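Local coordinates for protein translation initiation factor eIF2B subunit beta (Schizosaccharomyces pombe, PDB 5B04) that forms part of eIF2B, the complex that catalyses exchange of GDP for GTP on the gamma subunit of initiation factor eIF2, at residues Lys27-Gln32 and Lys73-Glu78; Ile211-Cys216 and Val235-Gly240; Phe241-Lys246 and Thr295-Gln300; Leu282-Ile287 and Val313-Gly318; Asp340-Phe345 and Ile356-Tyr361. All blocks are in the same frame, centred on the assembly; numbering follows the deposited sequence.

Contact 1: residues Lys27-Gln32 and Lys73-Glu78; sequences KSRKVQ and KAQPTE
Arg29, which meets Gln75 and Glu78, does so from a left-handed backbone conformation with positive phi (60°), unusual for a residue other than glycine. Its CG lies 3.4 Å from Gln75 NE2. The two side chains cross at about a right angle, with the amide plane steeply inclined to the guanidinium at 81°. Farther out, NH1 forms a long salt bridge of 3.5 Å with Glu78 OE1, and here the carboxylate is only 25° from the guanidinium plane. Gln32 CB sits over one face of the guanidinium, offset toward its rim. The positive phi has a structural reason: Arg29 is the C-prime residue of a Schellman motif that ends helix 17-27. On the other segment, a type I turn from Gln75 to Glu78, closed by Glu78 N to Gln75 O at 3.2 Å, follows helix 57-74 and brings the carboxylate round to the arginine. Ala74 is small enough for the aliphatic part of Lys27 to lie close against it, with Lys27 CG 4.0 Å from Ala74 CB. The lysine NZ goes on to Asn300 and Asn303 of the epsilon subunit. Glutamine suits position 75 because its NE2 donates to Leu26 O near the helix end. Glu78 OE1 likewise has a second partner, accepting a hydrogen bond from Gly33 N.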
# COMPACT_ATOMS: atom_id res chain seq x y z
N LYS C 27 -7.50 -42.52 -2.50
CA LYS C 27 -8.94 -42.29 -2.56
C LYS C 27 -9.52 -42.05 -1.16
O LYS C 27 -10.35 -41.17 -0.97
CB LYS C 27 -9.64 -43.47 -3.22
CG LYS C 27 -9.28 -43.66 -4.69
CD LYS C 27 -9.43 -45.12 -5.11
CE LYS C 27 -10.74 -45.38 -5.82
NZ LYS C 27 -10.86 -44.61 -7.09
N SER C 28 -9.05 -42.83 -0.19
CA SER C 28 -9.50 -42.70 1.19
C SER C 28 -8.84 -41.50 1.86
O SER C 28 -9.22 -41.11 2.97
CB SER C 28 -9.19 -43.97 1.98
OG SER C 28 -7.80 -44.14 2.16
N ARG C 29 -7.85 -40.93 1.18
CA ARG C 29 -7.12 -39.75 1.66
C ARG C 29 -6.43 -39.99 3.00
O ARG C 29 -6.49 -39.15 3.90
CB ARG C 29 -8.06 -38.55 1.76
CG ARG C 29 -8.44 -37.97 0.40
CD ARG C 29 -9.37 -36.78 0.55
NE ARG C 29 -8.87 -35.80 1.51
CZ ARG C 29 -7.97 -34.86 1.22
NH1 ARG C 29 -7.47 -34.76 -0.00
NH2 ARG C 29 -7.58 -34.01 2.16
N LYS C 30 -5.77 -41.14 3.11
CA LYS C 30 -4.92 -41.42 4.26
C LYS C 30 -3.52 -40.88 3.99
O LYS C 30 -2.89 -40.30 4.87
CB LYS C 30 -4.88 -42.92 4.55
CG LYS C 30 -3.77 -43.35 5.50
CD LYS C 30 -3.76 -44.86 5.65
CE LYS C 30 -2.48 -45.35 6.31
NZ LYS C 30 -2.42 -46.83 6.34
N VAL C 31 -3.06 -41.07 2.76
CA VAL C 31 -1.86 -40.38 2.29
C VAL C 31 -2.31 -39.13 1.53
O VAL C 31 -2.74 -39.19 0.38
CB VAL C 31 -0.97 -41.29 1.40
CG1 VAL C 31 -1.79 -42.03 0.35
CG2 VAL C 31 0.15 -40.48 0.75
N GLN C 32 -2.23 -37.99 2.21
CA GLN C 32 -2.69 -36.73 1.63
C GLN C 32 -1.64 -35.64 1.80
O GLN C 32 -0.70 -35.79 2.58
CB GLN C 32 -4.01 -36.30 2.28
CG GLN C 32 -3.89 -35.99 3.77
CD GLN C 32 -5.14 -35.34 4.33
OE1 GLN C 32 -6.25 -35.77 4.05
NE2 GLN C 32 -4.95 -34.29 5.12
N LYS C 73 -5.98 -40.29 -11.30
CA LYS C 73 -7.44 -40.25 -11.20
C LYS C 73 -7.94 -40.82 -9.87
O LYS C 73 -9.14 -40.76 -9.59
CB LYS C 73 -8.06 -41.01 -12.37
CG LYS C 73 -7.37 -40.74 -13.69
CD LYS C 73 -8.35 -40.55 -14.83
CE LYS C 73 -7.61 -40.38 -16.15
NZ LYS C 73 -6.78 -41.58 -16.48
N ALA C 74 -7.04 -41.36 -9.07
CA ALA C 74 -7.39 -41.83 -7.73
C ALA C 74 -7.75 -40.64 -6.85
O ALA C 74 -8.75 -40.65 -6.14
CB ALA C 74 -6.25 -42.62 -7.12
N GLN C 75 -6.92 -39.60 -6.92
CA GLN C 75 -7.16 -38.35 -6.22
C GLN C 75 -6.60 -37.20 -7.06
O GLN C 75 -5.45 -36.79 -6.87
CB GLN C 75 -6.53 -38.37 -4.83
CG GLN C 75 -7.00 -37.25 -3.93
CD GLN C 75 -8.50 -37.23 -3.76
OE1 GLN C 75 -9.20 -36.43 -4.39
NE2 GLN C 75 -9.02 -38.11 -2.91
N PRO C 76 -7.42 -36.68 -7.98
CA PRO C 76 -6.99 -35.76 -9.05
C PRO C 76 -6.49 -34.39 -8.58
O PRO C 76 -5.81 -33.71 -9.34
CB PRO C 76 -8.26 -35.60 -9.90
CG PRO C 76 -9.37 -35.85 -8.95
CD PRO C 76 -8.87 -36.92 -8.02
N THR C 77 -6.82 -33.99 -7.35
CA THR C 77 -6.43 -32.67 -6.87
C THR C 77 -5.14 -32.72 -6.06
O THR C 77 -4.72 -31.71 -5.49
CB THR C 77 -7.53 -32.03 -6.02
OG1 THR C 77 -7.97 -32.94 -5.01
CG2 THR C 77 -8.71 -31.65 -6.90
N GLU C 78 -4.51 -33.89 -5.99
CA GLU C 78 -3.18 -34.01 -5.41
C GLU C 78 -2.16 -34.03 -6.54
O GLU C 78 -1.56 -35.06 -6.85
CB GLU C 78 -3.07 -35.28 -4.56
CG GLU C 78 -4.00 -35.30 -3.35
CD GLU C 78 -3.46 -34.52 -2.17
OE1 GLU C 78 -4.17 -34.41 -1.15
OE2 GLU C 78 -2.31 -34.03 -2.25

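Contact 2: residues Ile211-Cys216 and Val235-Gly240; sequences ILTQGC and VIVAEG
Thr213 and Val237 lie side by side and point the same way, their CG2 methyls 3.8 Å apart, on the face of the sheet that also holds Ile211 and Val235. The threonine sets its OG1 anti to the backbone N (chi1 -169°), where the hydroxyl bonds to Ile281 O of the next strand, while its methyl serves the apolar contact with Val237. Val235 CG2 approaches Ile211 CB, and beta-branched residues suit these places because they fit an extended backbone and fill the space close to it. The other face carries Leu212 and Ile236, whose side chains cross obliquely, with Leu212 CD1 3.8 Å from Ile236 CG2. Farther along this face the aliphatic part of Gln214 packs on the small Ala238, CG to CB 3.7 Å, and Ile270 touches both. The segments 211-214 and 235-238 run parallel, 22° apart, in strands 210-214 and 234-238 of the beta-alpha-beta unit completed by helix 218-228, an element of the Rossmann-like sheet. Their backbones exchange four hydrogen bonds, among them an almost straight one from Thr213 N to Ile236 O (2.9 Å, 177°). The last, from Gly215 N to Ala238 O, comes where the first strand turns off, at a positive phi that favours glycine. With these four bonds made and the hydroxyl held by Ile281 O, the polar groups named are satisfied in the interior, and mainly apolar side chains can pack on both faces.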
# COMPACT_ATOMS: atom_id res chain seq x y z
N ILE C 211 5.12 -9.42 9.19
CA ILE C 211 4.77 -10.39 8.16
C ILE C 211 3.43 -11.06 8.43
O ILE C 211 3.19 -11.59 9.52
CB ILE C 211 5.85 -11.49 8.05
CG1 ILE C 211 7.23 -10.85 7.88
CG2 ILE C 211 5.53 -12.43 6.90
CD1 ILE C 211 7.33 -9.93 6.68
N LEU C 212 2.54 -11.02 7.44
CA LEU C 212 1.26 -11.71 7.54
C LEU C 212 1.32 -13.06 6.84
O LEU C 212 1.71 -13.15 5.68
CB LEU C 212 0.14 -10.87 6.95
CG LEU C 212 -1.22 -11.57 6.89
CD1 LEU C 212 -1.72 -11.90 8.30
CD2 LEU C 212 -2.25 -10.73 6.14
N THR C 213 0.93 -14.10 7.56
CA THR C 213 0.82 -15.43 6.98
C THR C 213 -0.49 -16.07 7.42
O THR C 213 -1.13 -15.60 8.36
CB THR C 213 2.01 -16.33 7.38
OG1 THR C 213 2.00 -17.52 6.58
CG2 THR C 213 1.92 -16.71 8.85
N GLN C 214 -0.88 -17.14 6.74
CA GLN C 214 -2.13 -17.82 7.07
C GLN C 214 -1.95 -19.33 7.07
O GLN C 214 -1.17 -19.87 6.29
CB GLN C 214 -3.23 -17.43 6.09
CG GLN C 214 -4.62 -17.79 6.56
CD GLN C 214 -5.62 -17.85 5.42
OE1 GLN C 214 -6.77 -17.43 5.57
NE2 GLN C 214 -5.19 -18.38 4.28
N GLY C 215 -2.68 -20.00 7.96
CA GLY C 215 -2.62 -21.45 8.05
C GLY C 215 -1.25 -21.95 8.47
O GLY C 215 -0.45 -21.20 9.02
N CYS C 216 -1.00 -23.22 8.20
CA CYS C 216 0.28 -23.84 8.55
C CYS C 216 1.02 -24.32 7.32
O CYS C 216 0.49 -25.06 6.50
CB CYS C 216 0.06 -25.00 9.52
SG CYS C 216 -1.25 -26.13 9.02
N VAL C 235 5.41 -11.65 13.21
CA VAL C 235 4.58 -12.41 12.30
C VAL C 235 3.14 -12.50 12.80
O VAL C 235 2.90 -12.90 13.94
CB VAL C 235 5.12 -13.84 12.07
CG1 VAL C 235 4.08 -14.71 11.38
CG2 VAL C 235 6.41 -13.80 11.27
N ILE C 236 2.20 -12.10 11.96
CA ILE C 236 0.79 -12.28 12.26
C ILE C 236 0.28 -13.55 11.59
O ILE C 236 0.31 -13.66 10.36
CB ILE C 236 -0.06 -11.08 11.80
CG1 ILE C 236 0.42 -9.79 12.48
CG2 ILE C 236 -1.53 -11.32 12.10
CD1 ILE C 236 -0.39 -8.57 12.12
N VAL C 237 -0.15 -14.51 12.39
CA VAL C 237 -0.65 -15.77 11.86
C VAL C 237 -2.17 -15.82 11.87
O VAL C 237 -2.79 -15.89 12.93
CB VAL C 237 -0.11 -16.98 12.66
CG1 VAL C 237 -0.71 -18.27 12.12
CG2 VAL C 237 1.41 -17.02 12.59
N ALA C 238 -2.76 -15.76 10.69
CA ALA C 238 -4.20 -15.95 10.56
C ALA C 238 -4.50 -17.44 10.58
O ALA C 238 -4.00 -18.19 9.75
CB ALA C 238 -4.71 -15.31 9.28
N GLU C 239 -5.31 -17.86 11.55
CA GLU C 239 -5.73 -19.25 11.64
C GLU C 239 -6.46 -19.64 10.35
O GLU C 239 -7.15 -18.82 9.76
CB GLU C 239 -6.64 -19.47 12.85
CG GLU C 239 -7.87 -18.58 12.86
CD GLU C 239 -8.92 -19.04 13.85
OE1 GLU C 239 -8.55 -19.59 14.91
OE2 GLU C 239 -10.12 -18.86 13.55
N GLY C 240 -6.29 -20.88 9.92
CA GLY C 240 -6.91 -21.34 8.69
C GLY C 240 -8.25 -22.00 8.95
O GLY C 240 -8.52 -23.08 8.43

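Contact 3: residues Phe241-Lys246 and Thr295-Gln300; sequences FPNNQK and TYSGAQ
Tyr296 and Ser297, which face Asn244 and Asn243, begin a type II turn that runs to Ala299 and carries the chain from strand 293-296 into helix 299-308. The opposing residues form the loop ahead of helix 245-257, so the lead-ins of two helices meet here. Tyr296 CB touches Asn244 OD1 at 3.1 Å, while Asn244 ND2 lies 3.9 Å from CD1 of the Tyr296 ring. The two side chains cross at about a right angle, and the amide stands 89° from the ring plane. Asn244 occupies the N-cap of its helix, but its side chain makes no capping bond and is turned to the tyrosine instead. A bound phosphate ion, probably from the crystallisation liquor, lies about 5 Å from the Tyr296 side chain. Next comes Ser297, small enough to come close to Asn243. Its OG, set between the backbone N and the carbonyl carbon (chi1 71°), accepts a weak hydrogen bond from Asn243 ND2 at 3.5 Å. The same asparagine also reaches strand 354-364, accepting a bond there through OD1 and donating weakly through ND2 to Pro359 O, so an amide suits this junction by offering both a donor and an acceptor. Gly298 then takes a positive phi of 102°, where a CB would be jammed against the preceding carbonyl. The turn closes with a weak bond from Ala299 N to Tyr296 O. At the helix start one oxygen, Asp362 OD2, accepts from both Gly298 N and Gln300 N.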
# COMPACT_ATOMS: atom_id res chain seq x y z
N PHE C 241 -9.08 -21.34 9.75
CA PHE C 241 -10.36 -21.91 10.15
C PHE C 241 -11.25 -22.19 8.94
O PHE C 241 -11.37 -21.36 8.05
CB PHE C 241 -11.08 -20.97 11.12
CG PHE C 241 -12.28 -21.60 11.75
CD1 PHE C 241 -12.14 -22.44 12.83
CD2 PHE C 241 -13.55 -21.37 11.25
CE1 PHE C 241 -13.23 -23.03 13.40
CE2 PHE C 241 -14.65 -21.96 11.83
CZ PHE C 241 -14.49 -22.79 12.91
N PRO C 242 -11.90 -23.37 8.93
CA PRO C 242 -11.90 -24.37 9.99
C PRO C 242 -10.89 -25.50 9.81
O PRO C 242 -10.77 -26.36 10.68
CB PRO C 242 -13.32 -24.93 9.93
CG PRO C 242 -13.76 -24.72 8.48
CD PRO C 242 -12.78 -23.78 7.81
N ASN C 243 -10.16 -25.48 8.70
CA ASN C 243 -9.39 -26.64 8.28
C ASN C 243 -7.91 -26.62 8.69
O ASN C 243 -7.34 -27.66 9.02
CB ASN C 243 -9.51 -26.80 6.77
CG ASN C 243 -10.96 -26.81 6.31
OD1 ASN C 243 -11.79 -27.53 6.87
ND2 ASN C 243 -11.28 -25.99 5.32
N ASN C 244 -7.30 -25.44 8.67
CA ASN C 244 -5.90 -25.32 9.06
C ASN C 244 -5.75 -24.70 10.44
O ASN C 244 -4.72 -24.13 10.77
CB ASN C 244 -5.12 -24.50 8.04
CG ASN C 244 -5.45 -24.87 6.61
OD1 ASN C 244 -5.69 -24.01 5.77
ND2 ASN C 244 -5.48 -26.17 6.33
N GLN C 245 -6.81 -24.82 11.24
CA GLN C 245 -6.87 -24.18 12.55
C GLN C 245 -5.78 -24.67 13.50
O GLN C 245 -4.88 -23.90 13.87
CB GLN C 245 -8.24 -24.42 13.17
CG GLN C 245 -8.51 -23.60 14.42
CD GLN C 245 -9.84 -23.96 15.04
OE1 GLN C 245 -10.40 -25.01 14.75
NE2 GLN C 245 -10.35 -23.08 15.90
N LYS C 246 -5.86 -25.93 13.90
CA LYS C 246 -4.93 -26.51 14.86
C LYS C 246 -3.48 -26.46 14.37
O LYS C 246 -2.56 -26.19 15.14
CB LYS C 246 -5.32 -27.96 15.18
CG LYS C 246 -4.16 -28.83 15.64
CD LYS C 246 -4.63 -30.22 16.07
CE LYS C 246 -5.54 -30.15 17.28
NZ LYS C 246 -4.77 -30.29 18.55
N THR C 295 -4.60 -23.25 -3.23
CA THR C 295 -4.14 -23.14 -1.85
C THR C 295 -5.28 -23.38 -0.88
O THR C 295 -6.42 -23.60 -1.29
CB THR C 295 -3.50 -21.77 -1.58
OG1 THR C 295 -3.15 -21.66 -0.19
CG2 THR C 295 -4.47 -20.66 -1.95
N TYR C 296 -4.97 -23.33 0.41
CA TYR C 296 -5.94 -23.67 1.44
C TYR C 296 -6.88 -22.50 1.72
O TYR C 296 -6.49 -21.34 1.59
CB TYR C 296 -5.22 -24.12 2.70
CG TYR C 296 -4.31 -25.30 2.45
CD1 TYR C 296 -4.79 -26.60 2.49
CD2 TYR C 296 -2.96 -25.12 2.15
CE1 TYR C 296 -3.97 -27.68 2.25
CE2 TYR C 296 -2.13 -26.19 1.91
CZ TYR C 296 -2.63 -27.47 1.96
OH TYR C 296 -1.81 -28.55 1.72
N SER C 297 -8.12 -22.82 2.09
CA SER C 297 -9.20 -21.84 2.18
C SER C 297 -8.88 -20.65 3.07
O SER C 297 -8.23 -20.79 4.11
CB SER C 297 -10.48 -22.51 2.68
OG SER C 297 -10.37 -22.87 4.04
N GLY C 298 -9.33 -19.47 2.65
CA GLY C 298 -9.11 -18.25 3.39
C GLY C 298 -8.00 -17.40 2.80
O GLY C 298 -7.86 -16.23 3.14
N ALA C 299 -7.20 -18.00 1.92
CA ALA C 299 -6.06 -17.31 1.33
C ALA C 299 -6.51 -16.19 0.40
O ALA C 299 -5.77 -15.23 0.19
CB ALA C 299 -5.18 -18.30 0.59
N GLN C 300 -7.71 -16.33 -0.16
CA GLN C 300 -8.26 -15.29 -1.01
C GLN C 300 -8.48 -14.01 -0.21
O GLN C 300 -8.27 -12.91 -0.72
CB GLN C 300 -9.57 -15.74 -1.65
CG GLN C 300 -10.17 -14.72 -2.62
CD GLN C 300 -9.59 -14.83 -4.02
OE1 GLN C 300 -8.53 -15.42 -4.22
NE2 GLN C 300 -10.28 -14.25 -4.99

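Contact 4: residues Leu282-Ile287 and Val313-Gly318; sequences LGTHAI and VVVCSG
Leu282 is bridged in parallel with Val315, its N and O bonded to the flanking residues: Leu282 N to Val314 O (2.8 Å, 170°) and Cys316 N to Leu282 O (3.0 Å). The carbonyl of Leu282 also receives a CA-H...O contact from Val315. Among the apolar contacts, Val315 CG1 lies 4.1 Å from Thr284 CG2, and that same methyl meets Ser317 CB at 3.6 Å. Ile287 CD1 reaches the serine more loosely. One side-chain hydrogen bond is local: Ser317 OG, anti to its backbone N (chi1 179°), donates to Gly318 O at 3.2 Å while resting on the threonine methyl. An alanine at Ser317 would probably leave Gly318 O without this donor and open a small gap beside Thr284 CG2. The segments diverge as 282-287 leaves the parallel sheet, His285 and Ala286 forming a classic bulge opposite Val294 of strand 293-296. Beyond strand 313-316 lies strand 371-374, and Cys316 packs on Thr219 and Phe223 of helix 218-228.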
# COMPACT_ATOMS: atom_id res chain seq x y z
N LEU C 282 2.83 -16.68 1.95
CA LEU C 282 1.89 -17.79 1.93
C LEU C 282 2.52 -19.08 1.43
O LEU C 282 3.40 -19.07 0.57
CB LEU C 282 0.68 -17.45 1.05
CG LEU C 282 -0.28 -16.36 1.53
CD1 LEU C 282 -1.47 -16.26 0.60
CD2 LEU C 282 -0.73 -16.65 2.96
N GLY C 283 2.05 -20.19 1.98
CA GLY C 283 2.36 -21.50 1.42
C GLY C 283 1.26 -21.83 0.43
O GLY C 283 0.25 -21.12 0.36
N THR C 284 1.45 -22.89 -0.34
CA THR C 284 0.43 -23.30 -1.30
C THR C 284 0.35 -24.82 -1.38
O THR C 284 1.31 -25.52 -1.07
CB THR C 284 0.71 -22.72 -2.70
OG1 THR C 284 -0.38 -23.03 -3.58
CG2 THR C 284 2.00 -23.29 -3.28
N HIS C 285 -0.81 -25.31 -1.79
CA HIS C 285 -1.00 -26.75 -1.97
C HIS C 285 -0.51 -27.16 -3.35
O HIS C 285 0.08 -28.24 -3.51
CB HIS C 285 -2.48 -27.12 -1.80
CG HIS C 285 -2.80 -28.51 -2.25
ND1 HIS C 285 -2.51 -29.63 -1.50
CD2 HIS C 285 -3.39 -28.96 -3.38
CE1 HIS C 285 -2.91 -30.71 -2.15
NE2 HIS C 285 -3.45 -30.33 -3.29
N ALA C 286 -0.74 -26.31 -4.34
CA ALA C 286 -0.31 -26.57 -5.71
C ALA C 286 -0.29 -25.30 -6.54
O ALA C 286 -1.05 -24.36 -6.28
CB ALA C 286 -1.20 -27.62 -6.35
N ILE C 287 0.57 -25.27 -7.55
CA ILE C 287 0.61 -24.17 -8.51
C ILE C 287 0.29 -24.72 -9.89
O ILE C 287 1.00 -25.57 -10.41
CB ILE C 287 1.97 -23.47 -8.53
CG1 ILE C 287 2.41 -23.11 -7.11
CG2 ILE C 287 1.92 -22.23 -9.41
CD1 ILE C 287 3.82 -22.56 -7.03
N VAL C 313 2.67 -9.92 -2.11
CA VAL C 313 2.34 -11.29 -1.77
C VAL C 313 3.45 -12.24 -2.22
O VAL C 313 3.71 -12.38 -3.41
CB VAL C 313 1.01 -11.73 -2.41
CG1 VAL C 313 0.80 -13.23 -2.23
CG2 VAL C 313 -0.15 -10.95 -1.81
N VAL C 314 4.10 -12.88 -1.25
CA VAL C 314 5.17 -13.82 -1.55
C VAL C 314 4.71 -15.25 -1.29
O VAL C 314 3.99 -15.51 -0.33
CB VAL C 314 6.43 -13.52 -0.71
CG1 VAL C 314 7.65 -14.18 -1.33
CG2 VAL C 314 6.64 -12.02 -0.59
N VAL C 315 5.13 -16.17 -2.15
CA VAL C 315 4.75 -17.57 -2.01
C VAL C 315 5.97 -18.48 -1.94
O VAL C 315 6.80 -18.49 -2.84
CB VAL C 315 3.85 -18.02 -3.17
CG1 VAL C 315 3.50 -19.49 -3.02
CG2 VAL C 315 2.59 -17.17 -3.23
N CYS C 316 6.07 -19.24 -0.85
CA CYS C 316 7.15 -20.20 -0.68
C CYS C 316 6.68 -21.61 -1.00
O CYS C 316 5.81 -22.15 -0.32
CB CYS C 316 7.70 -20.14 0.75
SG CYS C 316 8.35 -18.52 1.23
N SER C 317 7.24 -22.20 -2.05
CA SER C 317 6.82 -23.52 -2.49
C SER C 317 7.90 -24.25 -3.27
O SER C 317 8.64 -23.64 -4.04
CB SER C 317 5.56 -23.40 -3.35
OG SER C 317 5.14 -24.68 -3.81
N GLY C 318 7.99 -25.56 -3.07
CA GLY C 318 8.89 -26.39 -3.85
C GLY C 318 8.38 -26.54 -5.26
O GLY C 318 7.17 -26.48 -5.50

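Contact 5: residues Asp340-Phe345 and Ile356-Tyr361; sequences DKIMSF and ILNPYY
Ile342 lies slantwise across Asn358, with Ile342 CD1 3.7 Å from Asn358 CB and 3.2 Å from Leu357 O. Extension of the isoleucine (CD1 anti to CA, chi2 -174°) takes this methyl to the strand backbone. Lys341 touches the same asparagine through its aliphatic root, Lys341 CB to Asn358 ND2 at 3.3 Å, while its NZ forms a salt bridge with Asp340 OD2, its hydrogen bond weak. Met343 CB rests 4.0 Å from Ile356 CG1, an apolar pair suited to a buried place. Around this shell, Asn358 ND2 donates to Ser338 O and Asn243 OD1, which fix the amide between two loops. An alanine at Asn358 would probably keep the CB contact with Ile342 but leave Ser338 O and Asn243 OD1 without this donor and Lys341 CB without its neighbour. Met343 also packs on Leu350 and Ile351 of helix 348-352, and Tyr323 of the delta subunit touches Ile342 and Met343. Asp340 OD2 accepts from Asn269 N of the epsilon subunit. Residues 340-345 belong to the connection from strand 336-337 through helix 348-352 back to its antiparallel partner 354-364, and Ile356 pairs in parallel with a strand of the delta subunit: a sheet continued across a subunit interface.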
# COMPACT_ATOMS: atom_id res chain seq x y z
N ASP C 340 -19.20 -30.90 9.10
CA ASP C 340 -18.80 -31.13 10.49
C ASP C 340 -17.86 -30.06 11.03
O ASP C 340 -17.99 -29.64 12.18
CB ASP C 340 -18.13 -32.50 10.60
CG ASP C 340 -17.73 -32.84 12.02
OD1 ASP C 340 -18.53 -32.58 12.94
OD2 ASP C 340 -16.62 -33.38 12.20
N LYS C 341 -16.92 -29.61 10.20
CA LYS C 341 -15.90 -28.66 10.62
C LYS C 341 -16.45 -27.27 10.88
O LYS C 341 -15.86 -26.48 11.62
CB LYS C 341 -14.79 -28.59 9.57
CG LYS C 341 -14.12 -29.93 9.28
CD LYS C 341 -13.22 -30.35 10.42
CE LYS C 341 -12.73 -31.78 10.25
NZ LYS C 341 -13.85 -32.76 10.37
N ILE C 342 -17.60 -26.96 10.28
CA ILE C 342 -18.20 -25.63 10.40
C ILE C 342 -19.40 -25.63 11.34
O ILE C 342 -19.44 -24.90 12.32
CB ILE C 342 -18.63 -25.09 9.03
CG1 ILE C 342 -17.40 -24.85 8.15
CG2 ILE C 342 -19.42 -23.81 9.19
CD1 ILE C 342 -17.72 -24.18 6.83
N MET C 343 -20.39 -26.46 11.01
CA MET C 343 -21.60 -26.57 11.82
C MET C 343 -21.62 -27.91 12.56
O MET C 343 -21.30 -28.95 11.99
CB MET C 343 -22.85 -26.43 10.95
CG MET C 343 -24.16 -26.63 11.70
SD MET C 343 -24.51 -25.32 12.89
CE MET C 343 -24.80 -23.94 11.79
N SER C 344 -21.98 -27.87 13.84
CA SER C 344 -22.02 -29.07 14.65
C SER C 344 -23.18 -29.97 14.24
O SER C 344 -24.23 -29.49 13.81
CB SER C 344 -22.12 -28.72 16.13
OG SER C 344 -22.07 -29.88 16.94
N PHE C 345 -22.99 -31.28 14.37
CA PHE C 345 -23.98 -32.25 13.93
C PHE C 345 -25.18 -32.33 14.87
O PHE C 345 -26.28 -32.69 14.45
CB PHE C 345 -23.34 -33.63 13.77
CG PHE C 345 -24.26 -34.67 13.22
CD1 PHE C 345 -24.55 -34.72 11.87
CD2 PHE C 345 -24.84 -35.62 14.06
CE1 PHE C 345 -25.40 -35.68 11.36
CE2 PHE C 345 -25.69 -36.58 13.55
CZ PHE C 345 -25.97 -36.62 12.20
N ILE C 356 -24.91 -26.36 4.33
CA ILE C 356 -23.63 -26.06 4.96
C ILE C 356 -22.48 -26.52 4.08
O ILE C 356 -22.39 -27.69 3.71
CB ILE C 356 -23.51 -26.72 6.35
CG1 ILE C 356 -24.50 -26.09 7.34
CG2 ILE C 356 -22.10 -26.54 6.89
CD1 ILE C 356 -25.88 -26.72 7.33
N LEU C 357 -21.59 -25.59 3.75
CA LEU C 357 -20.51 -25.85 2.80
C LEU C 357 -19.14 -25.57 3.39
O LEU C 357 -18.86 -24.46 3.83
CB LEU C 357 -20.72 -25.01 1.54
CG LEU C 357 -22.09 -25.15 0.87
CD1 LEU C 357 -22.24 -24.16 -0.27
CD2 LEU C 357 -22.29 -26.58 0.38
N ASN C 358 -18.28 -26.58 3.38
CA ASN C 358 -16.91 -26.44 3.88
C ASN C 358 -15.87 -26.81 2.84
O ASN C 358 -15.40 -27.95 2.79
CB ASN C 358 -16.72 -27.30 5.14
CG ASN C 358 -15.29 -27.25 5.66
OD1 ASN C 358 -14.61 -26.23 5.54
ND2 ASN C 358 -14.83 -28.35 6.23
N PRO C 359 -15.50 -25.85 1.98
CA PRO C 359 -14.38 -26.07 1.06
C PRO C 359 -13.05 -25.91 1.79
O PRO C 359 -12.93 -25.01 2.63
CB PRO C 359 -14.57 -24.98 0.01
CG PRO C 359 -15.26 -23.88 0.74
CD PRO C 359 -16.14 -24.54 1.77
N TYR C 360 -12.07 -26.77 1.51
CA TYR C 360 -10.77 -26.64 2.16
C TYR C 360 -9.68 -26.21 1.18
O TYR C 360 -8.50 -26.21 1.52
CB TYR C 360 -10.39 -27.94 2.88
CG TYR C 360 -10.29 -29.18 2.02
CD1 TYR C 360 -9.10 -29.52 1.39
CD2 TYR C 360 -11.38 -30.04 1.88
CE1 TYR C 360 -9.01 -30.67 0.62
CE2 TYR C 360 -11.29 -31.19 1.12
CZ TYR C 360 -10.10 -31.50 0.49
OH TYR C 360 -10.01 -32.64 -0.28
N TYR C 361 -10.09 -25.84 -0.03
CA TYR C 361 -9.18 -25.26 -1.00
C TYR C 361 -9.68 -23.89 -1.47
O TYR C 361 -10.87 -23.69 -1.69
CB TYR C 361 -9.01 -26.18 -2.21
CG TYR C 361 -8.16 -27.41 -1.95
CD1 TYR C 361 -7.19 -27.41 -0.96
CD2 TYR C 361 -8.33 -28.56 -2.70
CE1 TYR C 361 -6.42 -28.53 -0.72
CE2 TYR C 361 -7.56 -29.69 -2.47
CZ TYR C 361 -6.61 -29.67 -1.48
OH TYR C 361 -5.84 -30.79 -1.24

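In the fold
Contact 1 comes first along the chain, in the helical N-terminal part; contacts 2 to 5 follow in the sheet-bearing part. Contacts 2 and 4, centres 13 Å apart, lie in the seven-stranded, mainly parallel sheet, whereas contacts 3, 4 and 5 reach the four-stranded antiparallel sheet. Contacts 3 and 4 alternate along the sequence, and strand 286-287 is the neighbour of 293-296. Contacts 3 and 5 are about 12 Å apart between centres. Although the centres of contacts 1 and 4 are about 20 Å apart, His285 bonds to Thr77 O and stacks on Tyr361, tying contacts 1, 4 and 5 together. Contact 5, far from the chain centre, meets both delta and epsilon subunits, placing this end of the antiparallel sheet at interfaces of the eIF2B assembly.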